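Long-range contacts in putative xanthine dehydrogenase YAGS fad-binding subunit (Escherichia coli, PDB 5G5G), which probably serves as the molybdenum-bearing catalytic subunit of a periplasmic aldehyde oxidase, binding a pterin cytosine dinucleotide and a dioxothiomolybdenum ion: residues T585-F590 with A609-G614; Q625-M630 with Q670-L675. All coordinates share one frame; numbering follows the deposited sequence.

Contact 1. Residues T585-F590 with A609-G614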
# COMPACT_ATOMS: atom_id res chain seq x y z
N THR C 585 -20.79 11.86 -11.29
CA THR C 585 -20.45 10.57 -11.84
C THR C 585 -21.01 9.47 -10.97
O THR C 585 -21.18 9.65 -9.77
CB THR C 585 -18.91 10.43 -12.01
OG1 THR C 585 -18.26 10.37 -10.74
CG2 THR C 585 -18.38 11.59 -12.84
N PHE C 586 -21.31 8.32 -11.61
CA PHE C 586 -22.08 7.25 -10.98
C PHE C 586 -21.46 5.89 -11.29
O PHE C 586 -20.82 5.70 -12.34
CB PHE C 586 -23.54 7.28 -11.50
CG PHE C 586 -24.22 8.60 -11.25
CD1 PHE C 586 -24.86 8.84 -10.07
CD2 PHE C 586 -24.16 9.60 -12.20
CE1 PHE C 586 -25.45 10.07 -9.80
CE2 PHE C 586 -24.73 10.84 -11.95
CZ PHE C 586 -25.39 11.05 -10.73
N ALA C 587 -21.70 4.94 -10.40
CA ALA C 587 -21.30 3.55 -10.61
C ALA C 587 -22.23 2.58 -9.96
O ALA C 587 -22.94 2.91 -9.00
CB ALA C 587 -19.88 3.31 -10.07
N GLY C 588 -22.18 1.34 -10.43
CA GLY C 588 -22.80 0.22 -9.78
C GLY C 588 -21.73 -0.85 -9.58
O GLY C 588 -21.04 -1.24 -10.53
N HIS C 589 -21.55 -1.24 -8.33
CA HIS C 589 -20.57 -2.22 -7.92
C HIS C 589 -21.22 -3.50 -7.47
O HIS C 589 -22.11 -3.45 -6.59
CB HIS C 589 -19.76 -1.69 -6.75
CG HIS C 589 -18.84 -0.58 -7.12
ND1 HIS C 589 -17.73 -0.77 -7.91
CD2 HIS C 589 -18.90 0.74 -6.86
CE1 HIS C 589 -17.12 0.39 -8.09
NE2 HIS C 589 -17.82 1.32 -7.47
N PHE C 590 -20.78 -4.62 -8.06
CA PHE C 590 -21.36 -5.95 -7.81
C PHE C 590 -20.24 -6.89 -7.41
O PHE C 590 -19.21 -6.93 -8.10
CB PHE C 590 -22.07 -6.51 -9.07
CG PHE C 590 -23.31 -5.78 -9.44
CD1 PHE C 590 -23.23 -4.60 -10.17
CD2 PHE C 590 -24.57 -6.24 -9.03
CE1 PHE C 590 -24.38 -3.90 -10.49
CE2 PHE C 590 -25.72 -5.58 -9.40
CZ PHE C 590 -25.63 -4.36 -10.11
N ALA C 609 -17.51 -3.52 -11.79
CA ALA C 609 -17.89 -2.10 -11.69
C ALA C 609 -18.46 -1.63 -13.03
O ALA C 609 -17.81 -1.78 -14.07
CB ALA C 609 -16.70 -1.25 -11.33
N VAL C 610 -19.64 -1.02 -13.00
CA VAL C 610 -20.17 -0.36 -14.15
C VAL C 610 -20.20 1.16 -13.85
O VAL C 610 -20.88 1.60 -12.92
CB VAL C 610 -21.56 -0.89 -14.55
CG1 VAL C 610 -22.05 -0.21 -15.82
CG2 VAL C 610 -21.57 -2.43 -14.73
N CYS C 611 -19.46 1.94 -14.65
CA CYS C 611 -19.25 3.36 -14.41
C CYS C 611 -19.79 4.25 -15.51
O CYS C 611 -19.67 3.92 -16.73
CB CYS C 611 -17.74 3.59 -14.31
SG CYS C 611 -17.01 2.71 -12.96
N ALA C 612 -20.31 5.40 -15.09
CA ALA C 612 -20.72 6.50 -15.96
C ALA C 612 -19.94 7.75 -15.54
O ALA C 612 -20.23 8.37 -14.50
CB ALA C 612 -22.21 6.72 -15.85
N ALA C 613 -18.91 8.07 -16.33
CA ALA C 613 -17.94 9.12 -16.00
C ALA C 613 -17.66 10.01 -17.21
O ALA C 613 -16.53 10.41 -17.52
CB ALA C 613 -16.68 8.46 -15.48
N GLY C 614 -18.71 10.38 -17.90
CA GLY C 614 -18.59 11.12 -19.19
C GLY C 614 -17.94 10.29 -20.30
O GLY C 614 -17.85 9.06 -20.21

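Contact 2. Residues Q625-M630 with Q670-L675. With MCN (pterin cytosine dinucleotide), chain Y.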
# COMPACT_ATOMS: atom_id res chain seq x y z
N GLN C 625 -7.61 2.47 -13.68
CA GLN C 625 -8.00 3.26 -12.56
C GLN C 625 -9.08 2.59 -11.69
O GLN C 625 -9.06 2.66 -10.52
CB GLN C 625 -8.58 4.59 -13.02
CG GLN C 625 -7.54 5.59 -13.47
CD GLN C 625 -6.65 5.98 -12.32
OE1 GLN C 625 -5.53 5.52 -12.22
NE2 GLN C 625 -7.16 6.77 -11.47
N VAL C 626 -10.04 1.99 -12.37
CA VAL C 626 -11.17 1.39 -11.70
C VAL C 626 -10.80 0.07 -11.02
O VAL C 626 -11.21 -0.17 -9.89
CB VAL C 626 -12.37 1.26 -12.65
CG1 VAL C 626 -13.52 0.63 -11.93
CG2 VAL C 626 -12.76 2.65 -13.10
N ILE C 627 -10.03 -0.77 -11.68
CA ILE C 627 -9.57 -1.99 -10.99
C ILE C 627 -8.67 -1.64 -9.82
O ILE C 627 -8.70 -2.30 -8.80
CB ILE C 627 -8.92 -3.07 -11.90
CG1 ILE C 627 -7.58 -2.58 -12.48
CG2 ILE C 627 -9.85 -3.50 -13.04
CD1 ILE C 627 -6.86 -3.66 -13.26
N GLY C 628 -7.92 -0.56 -9.96
CA GLY C 628 -7.05 -0.09 -8.90
C GLY C 628 -7.88 0.37 -7.72
O GLY C 628 -7.57 0.12 -6.52
N ALA C 629 -8.94 1.11 -8.04
CA ALA C 629 -9.84 1.57 -7.01
C ALA C 629 -10.64 0.43 -6.37
O ALA C 629 -10.90 0.49 -5.14
CB ALA C 629 -10.76 2.62 -7.58
N MET C 630 -11.05 -0.53 -7.17
CA MET C 630 -11.68 -1.78 -6.67
C MET C 630 -10.77 -2.48 -5.63
O MET C 630 -11.23 -2.86 -4.54
CB MET C 630 -12.05 -2.73 -7.79
CG MET C 630 -13.23 -2.19 -8.64
SD MET C 630 -13.28 -2.86 -10.33
CE MET C 630 -13.88 -4.48 -10.00
N GLN C 670 -11.63 -9.14 -11.90
CA GLN C 670 -12.16 -7.75 -11.83
C GLN C 670 -12.57 -7.25 -13.23
O GLN C 670 -11.71 -7.11 -14.12
CB GLN C 670 -11.14 -6.82 -11.23
CG GLN C 670 -10.81 -7.14 -9.78
CD GLN C 670 -9.65 -6.28 -9.24
OE1 GLN C 670 -8.67 -5.96 -9.95
NE2 GLN C 670 -9.75 -5.93 -7.99
N GLU C 671 -13.86 -6.99 -13.41
CA GLU C 671 -14.41 -6.52 -14.69
C GLU C 671 -14.93 -5.10 -14.56
O GLU C 671 -15.42 -4.71 -13.52
CB GLU C 671 -15.51 -7.42 -15.19
CG GLU C 671 -15.03 -8.84 -15.48
CD GLU C 671 -14.08 -8.91 -16.68
OE1 GLU C 671 -14.26 -8.09 -17.64
OE2 GLU C 671 -13.13 -9.76 -16.64
N VAL C 672 -14.74 -4.32 -15.60
CA VAL C 672 -15.18 -2.94 -15.64
C VAL C 672 -15.94 -2.69 -16.95
O VAL C 672 -15.47 -3.10 -18.01
CB VAL C 672 -14.01 -1.96 -15.56
CG1 VAL C 672 -14.52 -0.51 -15.57
CG2 VAL C 672 -13.14 -2.15 -14.32
N ILE C 673 -17.07 -1.98 -16.88
CA ILE C 673 -17.81 -1.56 -18.10
C ILE C 673 -18.00 -0.06 -17.95
O ILE C 673 -18.48 0.39 -16.90
CB ILE C 673 -19.17 -2.23 -18.20
CG1 ILE C 673 -19.00 -3.75 -18.44
CG2 ILE C 673 -20.02 -1.62 -19.33
CD1 ILE C 673 -20.28 -4.53 -18.35
N PHE C 674 -17.66 0.68 -19.00
CA PHE C 674 -17.94 2.11 -19.05
C PHE C 674 -19.12 2.35 -19.93
O PHE C 674 -19.09 2.01 -21.10
CB PHE C 674 -16.76 2.90 -19.56
CG PHE C 674 -15.57 2.84 -18.63
CD1 PHE C 674 -15.60 3.52 -17.42
CD2 PHE C 674 -14.45 2.15 -19.00
CE1 PHE C 674 -14.51 3.48 -16.54
CE2 PHE C 674 -13.36 2.10 -18.13
CZ PHE C 674 -13.42 2.74 -16.90
N LEU C 675 -20.17 2.94 -19.39
CA LEU C 675 -21.25 3.43 -20.23
C LEU C 675 -20.77 4.65 -21.00
O LEU C 675 -19.92 5.42 -20.51
CB LEU C 675 -22.46 3.83 -19.35
CG LEU C 675 -23.08 2.68 -18.55
CD1 LEU C 675 -24.39 3.11 -17.87
CD2 LEU C 675 -23.37 1.47 -19.39
N1 MCN Y . -9.66 8.87 -17.52
C2 MCN Y . -10.03 8.56 -18.90
N3 MCN Y . -11.33 9.33 -19.11
C4 MCN Y . -12.12 10.02 -18.30
C5 MCN Y . -11.47 10.29 -16.98
C6 MCN Y . -10.37 9.68 -16.65
O2 MCN Y . -9.49 7.95 -19.67
N4 MCN Y . -13.27 10.53 -18.54
C1' MCN Y . -8.54 8.07 -17.07
C2D MCN Y . -7.17 8.61 -17.64
O2' MCN Y . -6.23 7.54 -17.71
C3' MCN Y . -6.86 9.54 -16.58
C4D MCN Y . -7.23 8.94 -15.15
O4D MCN Y . -8.42 8.15 -15.64
O3' MCN Y . -5.46 10.00 -16.44
C5' MCN Y . -7.67 9.71 -14.05
O5' MCN Y . -8.30 10.92 -14.41
PA MCN Y . -9.17 11.64 -13.35
O1A MCN Y . -9.42 13.05 -13.89
O2A MCN Y . -10.29 10.77 -12.92
O3A MCN Y . -8.15 11.79 -12.02
PB MCN Y . -7.07 12.93 -11.86
O1B MCN Y . -7.67 14.11 -11.22
O2B MCN Y . -6.31 13.10 -13.14
O3B MCN Y . -6.08 12.16 -10.90
C10 MCN Y . -6.33 12.18 -9.44
C9' MCN Y . -6.95 10.92 -8.92
C8' MCN Y . -7.28 11.18 -7.35
S8' MCN Y . -7.98 12.62 -6.85
C7' MCN Y . -6.81 10.34 -6.57
S7' MCN Y . -6.90 10.55 -4.80
C6' MCN Y . -6.34 8.92 -7.02
C7 MCN Y . -6.74 8.81 -8.56
O9' MCN Y . -6.25 9.85 -9.31
N5' MCN Y . -4.79 9.04 -6.95
C4A MCN Y . -3.97 8.01 -7.66
N8' MCN Y . -6.09 7.60 -9.09
C4B MCN Y . -4.78 7.36 -8.83
N1' MCN Y . -4.16 6.29 -9.48
C2' MCN Y . -2.78 6.11 -9.47
N2' MCN Y . -2.21 5.15 -10.03
N3' MCN Y . -2.14 6.71 -8.42
C4' MCN Y . -2.52 7.77 -7.62
O4' MCN Y . -1.98 8.42 -6.70

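Contact 1. Residues T585-F590 with A609-G614
A beta hairpin of strands 584-596 and 602-612 brings Phe586 opposite Ala612 and Gly588 opposite Val610, each an antiparallel hydrogen-bonded pair. Phe586 N reaches Ala612 O at 3.1 Å, and Ala612 N returns a nearly straight bond to Phe586 O (2.8 Å, 174° at the hydrogen). At the second pair, Gly588 N to Val610 O and Val610 N to Gly588 O both measure 2.8 Å, with the donors in the carbonyl planes. Val610 O also receives a close CA-H...O contact from Ala587 CA at 3.1 Å, beside the non-hydrogen-bonded pair Ala587-Cys611, where the two backbones run closer. These two strands are neighbours within a mixed sheet whose two faces are covered by helices. On the face of Phe586 and Ala612 lies helix 401-412; on the other, helices 619-638 and 698-710 meet Ala609 and His589 respectively. There the His589 ring, with CG beside the backbone N (chi1 -70°), brings ND1 to 3.6 Å from the Ala609 methyl CB. The SG of Cys611 packs on Ala587 CB at 4.1 Å. At the far end Thr585 divides its branches: OG1 bonds to Arg440 O on the next strand, while CG2 lies 4.0 Å from CA of Ala613, a residue of the pterin cofactor pocket.

Contact 2. Residues Q625-M630 with Q670-L675
Val626, Ile627 and Met630, on one side of helix 619-638, converge on the methyls of Val672, forming the apolar part of the contact. Val672 CG2 is the common point, 3.7 Å from Val626 CG1 and 3.8 Å from Ile627 CG2, with Met630 SD slightly farther off. The other branch of Val626, CG2, turns to Phe674 and sits obliquely 3.9 Å from CZ, while Val672 CG1 lies over one face of the same ring. Met630 bends at its last torsion (chi3 75°), which lays CE against Gln670 CB at 3.8 Å and near the carbonyl oxygen of Glu671. In this way the helix covers strand 669-674, at one edge of the sheet within this chain, completing with strand 602-612 a beta-alpha-beta crossover. Gln670 adds a second large share, with a polar end. Its side chain, extended beyond CG (chi2 173°), crosses Ile627 at about a right angle and brings OE1 to 3.5 Å from Ile627 CB; NE2 bonds to Thr631 OG1, which also bonds to Ile627 O. Cofactor contacts come from Gln625, whose CG lies 3.5 Å from the ribose O4D of the pterin cytosine dinucleotide and whose amide lies beside N1' and N8' of the pterin. With Gln625 cut back to an alanine, N1' and N8' would probably lose this amide neighbour and a gap would open beside the cofactor.

Along the chain, strand 584-596 turns back through a short connection into strand 602-612, and contact 1 closes this hairpin. The chain then enters helix 619-638 and, after a longer excursion, returns as strand 669-674, where contact 2 closes the second loop. The contacts therefore follow in series, neither nesting nor crossing. Strand 602-612 joins them: it is antiparallel to strand 584-596 and parallel to strand 669-674. Cys611 N and O probably bond to Ile673 O and Leu675 N, and the Ala609 methyl touches Val626 CG1. Hairpin, covering helix and outer strand are thus tied together beside the pterin cofactor, which touches Ala613 in contact 1 and Gln625 in contact 2.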